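Local coordinates for protein serine protease inhibitor (Schistosoma haematobium, PDB 3STO) that probably inhibits serine endopeptidases by the suicide-substrate mechanism known for inhibitory members of the serpin family, at residues A[112-117]-A[251-256]; A[191-196]-A[343-348]; A[385-388]-A[393-396]. One frame throughout, in Å; residues are numbered along the deposited sequence.

Interaction 1. Residues A[112-117]-A[251-256]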
loop_
_atom_site.group_PDB
_atom_site.type_symbol
_atom_site.label_atom_id
_atom_site.label_comp_id
_atom_site.label_asym_id
_atom_site.label_seq_id
_atom_site.Cartn_x
_atom_site.Cartn_y
_atom_site.Cartn_z
ATOM N N GLU A 112 1.127 -6.395 19.251
ATOM C CA GLU A 112 1.775 -6.503 17.964
ATOM C C GLU A 112 1.935 -5.151 17.312
ATOM O O GLU A 112 1.372 -4.148 17.767
ATOM C CB GLU A 112 0.911 -7.366 17.054
ATOM C CG GLU A 112 0.376 -8.623 17.703
ATOM C CD GLU A 112 1.319 -9.791 17.514
ATOM O OE1 GLU A 112 2.512 -9.547 17.199
ATOM O OE2 GLU A 112 0.865 -10.950 17.665
ATOM N N ASN A 113 2.684 -5.155 16.219
ATOM C CA ASN A 113 2.781 -4.007 15.345
ATOM C C ASN A 113 1.485 -3.846 14.599
ATOM O O ASN A 113 0.983 -4.797 14.011
ATOM C CB ASN A 113 3.882 -4.217 14.292
ATOM C CG ASN A 113 5.247 -3.713 14.737
ATOM O OD1 ASN A 113 5.461 -3.402 15.920
ATOM N ND2 ASN A 113 6.196 -3.650 13.780
ATOM N N VAL A 114 0.954 -2.642 14.579
ATOM C CA VAL A 114 -0.162 -2.370 13.695
ATOM C C VAL A 114 0.290 -2.570 12.222
ATOM O O VAL A 114 -0.396 -3.199 11.410
ATOM C CB VAL A 114 -0.712 -0.932 13.954
ATOM C CG1 VAL A 114 -1.664 -0.487 12.862
ATOM C CG2 VAL A 114 -1.360 -0.842 15.336
ATOM N N VAL A 115 1.452 -2.030 11.882
ATOM C CA VAL A 115 1.920 -2.055 10.511
ATOM C C VAL A 115 3.167 -2.932 10.397
ATOM O O VAL A 115 4.115 -2.764 11.162
ATOM C CB VAL A 115 2.305 -0.655 10.040
ATOM C CG1 VAL A 115 2.588 -0.659 8.520
ATOM C CG2 VAL A 115 1.247 0.352 10.433
ATOM N N ARG A 116 3.159 -3.870 9.453
ATOM C CA ARG A 116 4.343 -4.668 9.179
ATOM C C ARG A 116 4.792 -4.425 7.740
ATOM O O ARG A 116 4.077 -4.734 6.764
ATOM C CB ARG A 116 4.119 -6.152 9.458
ATOM N N ILE A 117 5.971 -3.824 7.631
ATOM C CA ILE A 117 6.579 -3.538 6.348
ATOM C C ILE A 117 7.620 -4.612 6.054
ATOM O O ILE A 117 8.473 -4.924 6.914
ATOM C CB ILE A 117 7.288 -2.185 6.414
ATOM C CG1 ILE A 117 6.256 -1.062 6.620
ATOM C CG2 ILE A 117 8.202 -1.988 5.181
ATOM C CD1 ILE A 117 6.666 -0.037 7.660
ATOM N N THR A 251 -5.922 4.985 17.189
ATOM C CA THR A 251 -6.693 5.964 16.442
ATOM C C THR A 251 -5.885 6.908 15.562
ATOM O O THR A 251 -6.434 7.848 14.969
ATOM C CB THR A 251 -7.648 6.746 17.342
ATOM O OG1 THR A 251 -6.898 7.616 18.199
ATOM C CG2 THR A 251 -8.521 5.768 18.153
ATOM N N ARG A 252 -4.583 6.663 15.470
ATOM C CA ARG A 252 -3.774 7.333 14.463
ATOM C C ARG A 252 -4.233 6.893 13.033
ATOM O O ARG A 252 -4.135 7.629 12.055
ATOM C CB ARG A 252 -2.293 6.992 14.701
ATOM C CG ARG A 252 -1.462 7.063 13.437
ATOM C CD ARG A 252 0.011 6.976 13.723
ATOM N NE ARG A 252 0.787 7.256 12.518
ATOM C CZ ARG A 252 2.111 7.160 12.452
ATOM N NH1 ARG A 252 2.800 6.781 13.521
ATOM N NH2 ARG A 252 2.743 7.438 11.323
ATOM N N PHE A 253 -4.724 5.670 12.935
ATOM C CA PHE A 253 -5.195 5.127 11.685
ATOM C C PHE A 253 -6.727 5.102 11.642
ATOM O O PHE A 253 -7.389 4.795 12.640
ATOM C CB PHE A 253 -4.614 3.720 11.496
ATOM C CG PHE A 253 -3.116 3.703 11.534
ATOM C CD1 PHE A 253 -2.380 4.270 10.483
ATOM C CD2 PHE A 253 -2.430 3.145 12.620
ATOM C CE1 PHE A 253 -0.979 4.282 10.522
ATOM C CE2 PHE A 253 -1.066 3.148 12.653
ATOM C CZ PHE A 253 -0.333 3.737 11.607
ATOM N N THR A 254 -7.276 5.440 10.474
ATOM C CA THR A 254 -8.718 5.415 10.260
ATOM C C THR A 254 -9.058 4.847 8.886
ATOM O O THR A 254 -8.250 4.918 7.959
ATOM C CB THR A 254 -9.331 6.811 10.457
ATOM O OG1 THR A 254 -10.739 6.710 10.367
ATOM C CG2 THR A 254 -8.840 7.805 9.418
ATOM N N PHE A 255 -10.224 4.219 8.777
ATOM C CA PHE A 255 -10.676 3.675 7.512
ATOM C C PHE A 255 -11.598 4.674 6.865
ATOM O O PHE A 255 -12.643 4.967 7.413
ATOM C CB PHE A 255 -11.416 2.377 7.747
ATOM C CG PHE A 255 -11.787 1.654 6.498
ATOM C CD1 PHE A 255 -10.797 1.128 5.655
ATOM C CD2 PHE A 255 -13.120 1.400 6.212
ATOM C CE1 PHE A 255 -11.139 0.391 4.487
ATOM C CE2 PHE A 255 -13.485 0.679 5.053
ATOM C CZ PHE A 255 -12.474 0.176 4.192
ATOM N N VAL A 256 -11.181 5.229 5.729
ATOM C CA VAL A 256 -11.922 6.262 5.033
ATOM C C VAL A 256 -12.654 5.640 3.845
ATOM O O VAL A 256 -12.023 4.999 3.016
ATOM C CB VAL A 256 -10.983 7.391 4.591
ATOM C CG1 VAL A 256 -11.730 8.433 3.712
ATOM C CG2 VAL A 256 -10.341 8.050 5.840
#

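Interaction 2. Residues A[191-196]-A[343-348]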
loop_
_atom_site.group_PDB
_atom_site.type_symbol
_atom_site.label_atom_id
_atom_site.label_comp_id
_atom_site.label_asym_id
_atom_site.label_seq_id
_atom_site.Cartn_x
_atom_site.Cartn_y
_atom_site.Cartn_z
ATOM N N VAL A 191 5.754 -6.499 0.812
ATOM C CA VAL A 191 4.588 -6.890 1.570
ATOM C C VAL A 191 4.248 -5.781 2.562
ATOM O O VAL A 191 5.115 -5.289 3.306
ATOM C CB VAL A 191 4.835 -8.188 2.361
ATOM C CG1 VAL A 191 3.701 -8.434 3.349
ATOM C CG2 VAL A 191 5.015 -9.371 1.419
ATOM N N PHE A 192 2.990 -5.370 2.579
ATOM C CA PHE A 192 2.590 -4.359 3.552
ATOM C C PHE A 192 1.378 -4.825 4.329
ATOM O O PHE A 192 0.252 -4.853 3.815
ATOM C CB PHE A 192 2.302 -3.035 2.870
ATOM C CG PHE A 192 2.423 -1.843 3.776
ATOM C CD1 PHE A 192 1.310 -1.370 4.481
ATOM C CD2 PHE A 192 3.646 -1.172 3.898
ATOM C CE1 PHE A 192 1.432 -0.247 5.302
ATOM C CE2 PHE A 192 3.778 -0.047 4.703
ATOM C CZ PHE A 192 2.677 0.426 5.408
ATOM N N TYR A 193 1.632 -5.197 5.573
ATOM C CA TYR A 193 0.603 -5.799 6.404
ATOM C C TYR A 193 0.128 -4.800 7.464
ATOM O O TYR A 193 0.901 -4.354 8.325
ATOM C CB TYR A 193 1.151 -7.080 7.050
ATOM C CG TYR A 193 0.143 -7.990 7.720
ATOM C CD1 TYR A 193 -0.804 -8.671 6.984
ATOM C CD2 TYR A 193 0.176 -8.199 9.095
ATOM C CE1 TYR A 193 -1.712 -9.535 7.605
ATOM C CE2 TYR A 193 -0.719 -9.051 9.728
ATOM C CZ TYR A 193 -1.657 -9.723 8.980
ATOM O OH TYR A 193 -2.548 -10.573 9.613
ATOM N N PHE A 194 -1.150 -4.463 7.375
ATOM C CA PHE A 194 -1.815 -3.653 8.364
ATOM C C PHE A 194 -2.824 -4.504 9.134
ATOM O O PHE A 194 -3.556 -5.276 8.549
ATOM C CB PHE A 194 -2.521 -2.477 7.684
ATOM C CG PHE A 194 -3.153 -1.527 8.643
ATOM C CD1 PHE A 194 -4.393 -1.817 9.215
ATOM C CD2 PHE A 194 -2.498 -0.351 9.005
ATOM C CE1 PHE A 194 -4.996 -0.925 10.120
ATOM C CE2 PHE A 194 -3.077 0.542 9.902
ATOM C CZ PHE A 194 -4.329 0.255 10.469
ATOM N N ARG A 195 -2.875 -4.340 10.448
ATOM C CA ARG A 195 -3.810 -5.092 11.271
ATOM C C ARG A 195 -4.196 -4.345 12.557
ATOM O O ARG A 195 -3.337 -3.937 13.350
ATOM C CB ARG A 195 -3.244 -6.469 11.593
ATOM C CG ARG A 195 -4.183 -7.336 12.414
ATOM C CD ARG A 195 -3.423 -8.056 13.537
ATOM N NE ARG A 195 -3.047 -9.423 13.195
ATOM C CZ ARG A 195 -2.031 -10.074 13.756
ATOM N NH1 ARG A 195 -1.286 -9.461 14.668
ATOM N NH2 ARG A 195 -1.747 -11.326 13.398
ATOM N N ASP A 196 -5.501 -4.145 12.733
ATOM C CA ASP A 196 -6.036 -3.602 13.965
ATOM C C ASP A 196 -7.551 -3.836 14.099
ATOM O O ASP A 196 -8.244 -4.000 13.118
ATOM C CB ASP A 196 -5.712 -2.113 14.077
ATOM C CG ASP A 196 -5.760 -1.601 15.533
ATOM O OD1 ASP A 196 -5.951 -2.433 16.452
ATOM O OD2 ASP A 196 -5.622 -0.372 15.752
ATOM N N THR A 343 2.539 -7.482 -3.153
ATOM C CA THR A 343 1.439 -8.361 -2.906
ATOM C C THR A 343 0.717 -7.857 -1.652
ATOM O O THR A 343 1.354 -7.655 -0.602
ATOM C CB THR A 343 1.895 -9.820 -2.792
ATOM O OG1 THR A 343 0.768 -10.647 -2.448
ATOM C CG2 THR A 343 2.954 -9.973 -1.744
ATOM N N ASN A 344 -0.594 -7.620 -1.793
ATOM C CA ASN A 344 -1.414 -6.947 -0.775
ATOM C C ASN A 344 -2.632 -7.779 -0.343
ATOM O O ASN A 344 -3.171 -8.589 -1.105
ATOM C CB ASN A 344 -1.918 -5.579 -1.286
ATOM C CG ASN A 344 -0.795 -4.642 -1.705
ATOM O OD1 ASN A 344 -0.091 -4.096 -0.862
ATOM N ND2 ASN A 344 -0.626 -4.448 -3.018
ATOM N N VAL A 345 -3.070 -7.567 0.889
ATOM C CA VAL A 345 -4.350 -8.109 1.350
ATOM C C VAL A 345 -5.114 -7.065 2.152
ATOM O O VAL A 345 -4.530 -6.374 2.982
ATOM C CB VAL A 345 -4.197 -9.387 2.176
ATOM C CG1 VAL A 345 -3.171 -9.200 3.279
ATOM C CG2 VAL A 345 -5.574 -9.819 2.742
ATOM N N LEU A 346 -6.404 -6.929 1.842
ATOM C CA LEU A 346 -7.332 -6.086 2.592
ATOM C C LEU A 346 -8.492 -6.962 3.025
ATOM O O LEU A 346 -9.356 -7.300 2.222
ATOM C CB LEU A 346 -7.856 -4.924 1.728
ATOM C CG LEU A 346 -8.820 -3.888 2.359
ATOM C CD1 LEU A 346 -8.213 -3.166 3.571
ATOM C CD2 LEU A 346 -9.271 -2.845 1.331
ATOM N N LYS A 347 -8.491 -7.354 4.290
ATOM C CA LYS A 347 -9.575 -8.147 4.863
ATOM C C LYS A 347 -10.404 -7.336 5.884
ATOM O O LYS A 347 -9.911 -6.953 6.959
ATOM C CB LYS A 347 -9.001 -9.417 5.487
ATOM C CG LYS A 347 -9.941 -10.160 6.369
ATOM C CD LYS A 347 -9.230 -11.340 6.993
ATOM C CE LYS A 347 -10.093 -12.007 8.065
ATOM N NZ LYS A 347 -9.270 -12.801 9.030
ATOM N N LEU A 348 -11.659 -7.067 5.552
ATOM C CA LEU A 348 -12.530 -6.321 6.468
ATOM C C LEU A 348 -13.610 -7.234 7.053
ATOM O O LEU A 348 -14.240 -8.002 6.335
ATOM C CB LEU A 348 -13.205 -5.185 5.707
ATOM C CG LEU A 348 -13.261 -3.760 6.223
ATOM C CD1 LEU A 348 -11.946 -3.088 5.946
ATOM C CD2 LEU A 348 -14.371 -3.051 5.457
#

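Interaction 3. Residues A[385-388]-A[393-396]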
loop_
_atom_site.group_PDB
_atom_site.type_symbol
_atom_site.label_atom_id
_atom_site.label_comp_id
_atom_site.label_asym_id
_atom_site.label_seq_id
_atom_site.Cartn_x
_atom_site.Cartn_y
_atom_site.Cartn_z
ATOM N N ILE A 385 -6.815 3.242 4.089
ATOM C CA ILE A 385 -6.372 3.317 5.468
ATOM C C ILE A 385 -5.599 4.623 5.539
ATOM O O ILE A 385 -4.620 4.797 4.836
ATOM C CB ILE A 385 -5.511 2.165 5.845
ATOM C CG1 ILE A 385 -6.321 0.879 5.749
ATOM C CG2 ILE A 385 -4.884 2.409 7.235
ATOM C CD1 ILE A 385 -5.479 -0.375 5.867
ATOM N N TYR A 386 -6.094 5.578 6.313
ATOM C CA TYR A 386 -5.530 6.917 6.311
ATOM C C TYR A 386 -4.700 7.093 7.580
ATOM O O TYR A 386 -5.130 6.691 8.663
ATOM C CB TYR A 386 -6.668 7.952 6.253
ATOM C CG TYR A 386 -6.253 9.405 6.347
ATOM C CD1 TYR A 386 -5.594 10.032 5.300
ATOM C CD2 TYR A 386 -6.525 10.155 7.488
ATOM C CE1 TYR A 386 -5.219 11.361 5.374
ATOM C CE2 TYR A 386 -6.149 11.490 7.579
ATOM C CZ TYR A 386 -5.484 12.091 6.512
ATOM O OH TYR A 386 -5.108 13.423 6.572
ATOM N N ASP A 387 -3.511 7.686 7.429
ATOM C CA ASP A 387 -2.595 7.937 8.551
ATOM C C ASP A 387 -2.694 9.385 9.037
ATOM O O ASP A 387 -2.385 10.316 8.293
ATOM C CB ASP A 387 -1.173 7.600 8.139
ATOM C CG ASP A 387 -0.187 7.679 9.300
ATOM O OD1 ASP A 387 -0.326 8.549 10.200
ATOM O OD2 ASP A 387 0.750 6.865 9.293
ATOM N N GLN A 388 -3.125 9.582 10.286
ATOM C CA GLN A 388 -3.512 10.924 10.742
ATOM C C GLN A 388 -2.320 11.745 11.138
ATOM O O GLN A 388 -2.395 12.964 11.253
ATOM C CB GLN A 388 -4.539 10.881 11.882
ATOM C CG GLN A 388 -5.765 10.090 11.520
ATOM C CD GLN A 388 -7.047 10.821 11.824
ATOM O OE1 GLN A 388 -7.294 11.944 11.337
ATOM N NE2 GLN A 388 -7.874 10.201 12.639
ATOM N N PRO A 393 -2.727 8.599 2.849
ATOM C CA PRO A 393 -3.135 7.197 2.915
ATOM C C PRO A 393 -1.930 6.278 2.822
ATOM O O PRO A 393 -1.001 6.484 2.038
ATOM C CB PRO A 393 -4.023 7.039 1.676
ATOM C CG PRO A 393 -3.444 8.041 0.688
ATOM C CD PRO A 393 -3.021 9.225 1.543
ATOM N N ILE A 394 -1.933 5.259 3.651
ATOM C CA ILE A 394 -0.917 4.251 3.516
ATOM C C ILE A 394 -1.431 3.032 2.753
ATOM O O ILE A 394 -0.665 2.160 2.381
ATOM C CB ILE A 394 -0.325 3.864 4.874
ATOM C CG1 ILE A 394 -1.396 3.298 5.781
ATOM C CG2 ILE A 394 0.379 5.088 5.533
ATOM C CD1 ILE A 394 -0.790 2.568 6.939
HETATM N N MSE A 395 -2.731 2.990 2.508
HETATM C CA MSE A 395 -3.334 1.957 1.681
HETATM C C MSE A 395 -4.456 2.669 0.900
HETATM O O MSE A 395 -5.230 3.445 1.466
HETATM C CB MSE A 395 -3.815 0.806 2.558
HETATM C CG MSE A 395 -4.415 -0.411 1.863
HETATM SE SE MSE A 395 -6.215 -0.263 1.076
HETATM C CE MSE A 395 -7.463 0.331 2.479
ATOM N N ALA A 396 -4.482 2.454 -0.413
ATOM C CA ALA A 396 -5.493 2.995 -1.315
ATOM C C ALA A 396 -6.135 1.827 -2.076
ATOM O O ALA A 396 -5.463 0.895 -2.502
ATOM C CB ALA A 396 -4.870 4.035 -2.307
#

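Interaction 1. Residues A[112-117]-A[251-256]
The F253 ring overlaps V114 and V115, which meet it at its CD2, CE2 and CZ atoms. CG1 of V114 lies 3.7 Å from both CD2 and CE2 of F253, and the two side chains run past one another head to tail. V115 crosses the phenyl group at about a right angle, with its CG2 meeting CZ of F253 at 3.9 Å. Both methyls come to the ring obliquely.

The two valines hold the same conformer: CG1 of V114 is opposite its backbone N (chi1 167°) and touches the ring, while V115 uses CG2, the branch beside its own N. Neighbours in a regular strand would project to opposite sides. Here V114 has helix-like backbone angles, interrupting strand 112-124, and both CA-CB bonds point toward F253. V114 still makes backbone hydrogen bonds with E103 and R195.

R252, just before the strand, lays its CG 3.8 Å above the F253 ring plane, over its centre. The charged end of R252 is drawn elsewhere, with salt bridges to D387 and E103 and a hydrogen bond to S99. F194 completes the setting, its ring packing edge-to-face with that of F253.

In serpin terms the contact joins two sheets: strand 112-124 belongs to the long central sheet A, strand 253-260 to sheet B behind it. Their backbones stay well apart, the CA atoms of V114 and F253 being 9.3 Å from each other, and the F253 ring spans the gap.

No hydrogen bond links the two segments. The contact is small, burying 99 Å², and rests on dispersion and exclusion of water between methyls and an aromatic ring; it therefore depends on the fit of the methyls against the ring and has no directional bond.

Interaction 2. Residues A[191-196]-A[343-348]
ND2 of N344 is gripped by two amide oxygens, OD1 of N302 and OE1 of Q342. No such bond crosses between 191-196 and 343-348, where side chains make what contact there is. V191 and T343 project together from the same face, and their CG2 methyls meet at 3.8 Å. In T343 the hydroxyl takes the place opposite the backbone N (chi1 176°), which turns CG2 to the valine and OG1 to a weak hydrogen bond with O of N302. Farther along, CG1 of V345 approaches the Y193 ring at its edge, near the ring plane, 4.4 Å from CD1. CE2 of Y193 lies 4.0 Å above the guanidinium plane of R195, offset toward its rim.

Strands 191-194 and 343-348 run side by side and nearly parallel, their axes 16° apart and 6.0 Å at closest approach, yet the peptide groups do not pair regularly: N of F192 is still 4.2 Å from O of T343. The strands spread as they run: CA atoms lie 5.7 Å apart at V191 and T343 but 7.4 Å apart at Y193 and V345. On its far edge strand 186-197 is bonded to strand 112-124, and strand 339-348 pairs with strand 287-305. Two parallel central strands that part in this way are typical of serpin sheet A and consistent with the reactive-centre loop not being inserted; in inhibitory serpins the cleaved loop enters between them as an additional strand.

Interaction 3. Residues A[385-388]-A[393-396]
Segments 385-388 and 393-396 run antiparallel as the two arms of a hairpin, and their register slips by one residue at a classic beta bulge, where I394 and M395 both face I385. N of I385 donates to O of M395 at 3.1 Å. In return O of I385 takes N of I394 at 3.0 Å, nearly in line with its C=O bond, and a weak, longer bond from N of M395 at 3.5 Å. CA of P393 adds a CH···O contact, 3.4 Å from the same oxygen. Beyond the bulge Y386 and P393 form a non-hydrogen-bonded pair, with CD1 of Y386 4.0 Å from N of P393.

I385 meets M395, present as selenomethionine, at about a right angle. Bends at chi2 (-73°) and chi3 (-56°) fold the selenomethionine chain back, and its CE ends 3.5 Å from CG1 of I385. The other branch of I385, CG2, lies 3.9 Å from CG1 of I394. The CG2 branch of I394 sits 3.9 Å from CB of D387, while its CD1 packs on the rings of F192 and F194.

D387 sends its carboxylate elsewhere, OD1 making a salt bridge to R252 and accepting N of Q389 and L390 in the hairpin turn. The hairpin belongs to serpin sheet B, with strand 253-260 bonded along the outer side of 381-387.

O of I385 thus takes one good bond and one weak one at the bulge, and the isoleucine and selenomethionine side chains add apolar packing to the backbone bonds.

How the interactions relate
Interactions 1, 2 and 3 lie within one serpin fold, their centres 8 to 12 Å apart. Along the chain the segments of interactions 1 and 2 alternate; interaction 1 closes before the hairpin of interaction 3 opens, and so does interaction 2. Strands 112-124 and 186-197 are neighbours in sheet A, bonded from R116 N to Y193 O; strands 253-260 and 381-387 are neighbours in sheet B, bonded from T254 O to Y386 N. Between the sheets F194 packs on I385, and L346 on M395. All three contacts thus share the core behind sheet A, the sheet that opens to take the loop in inhibitory serpins, as may be the case here.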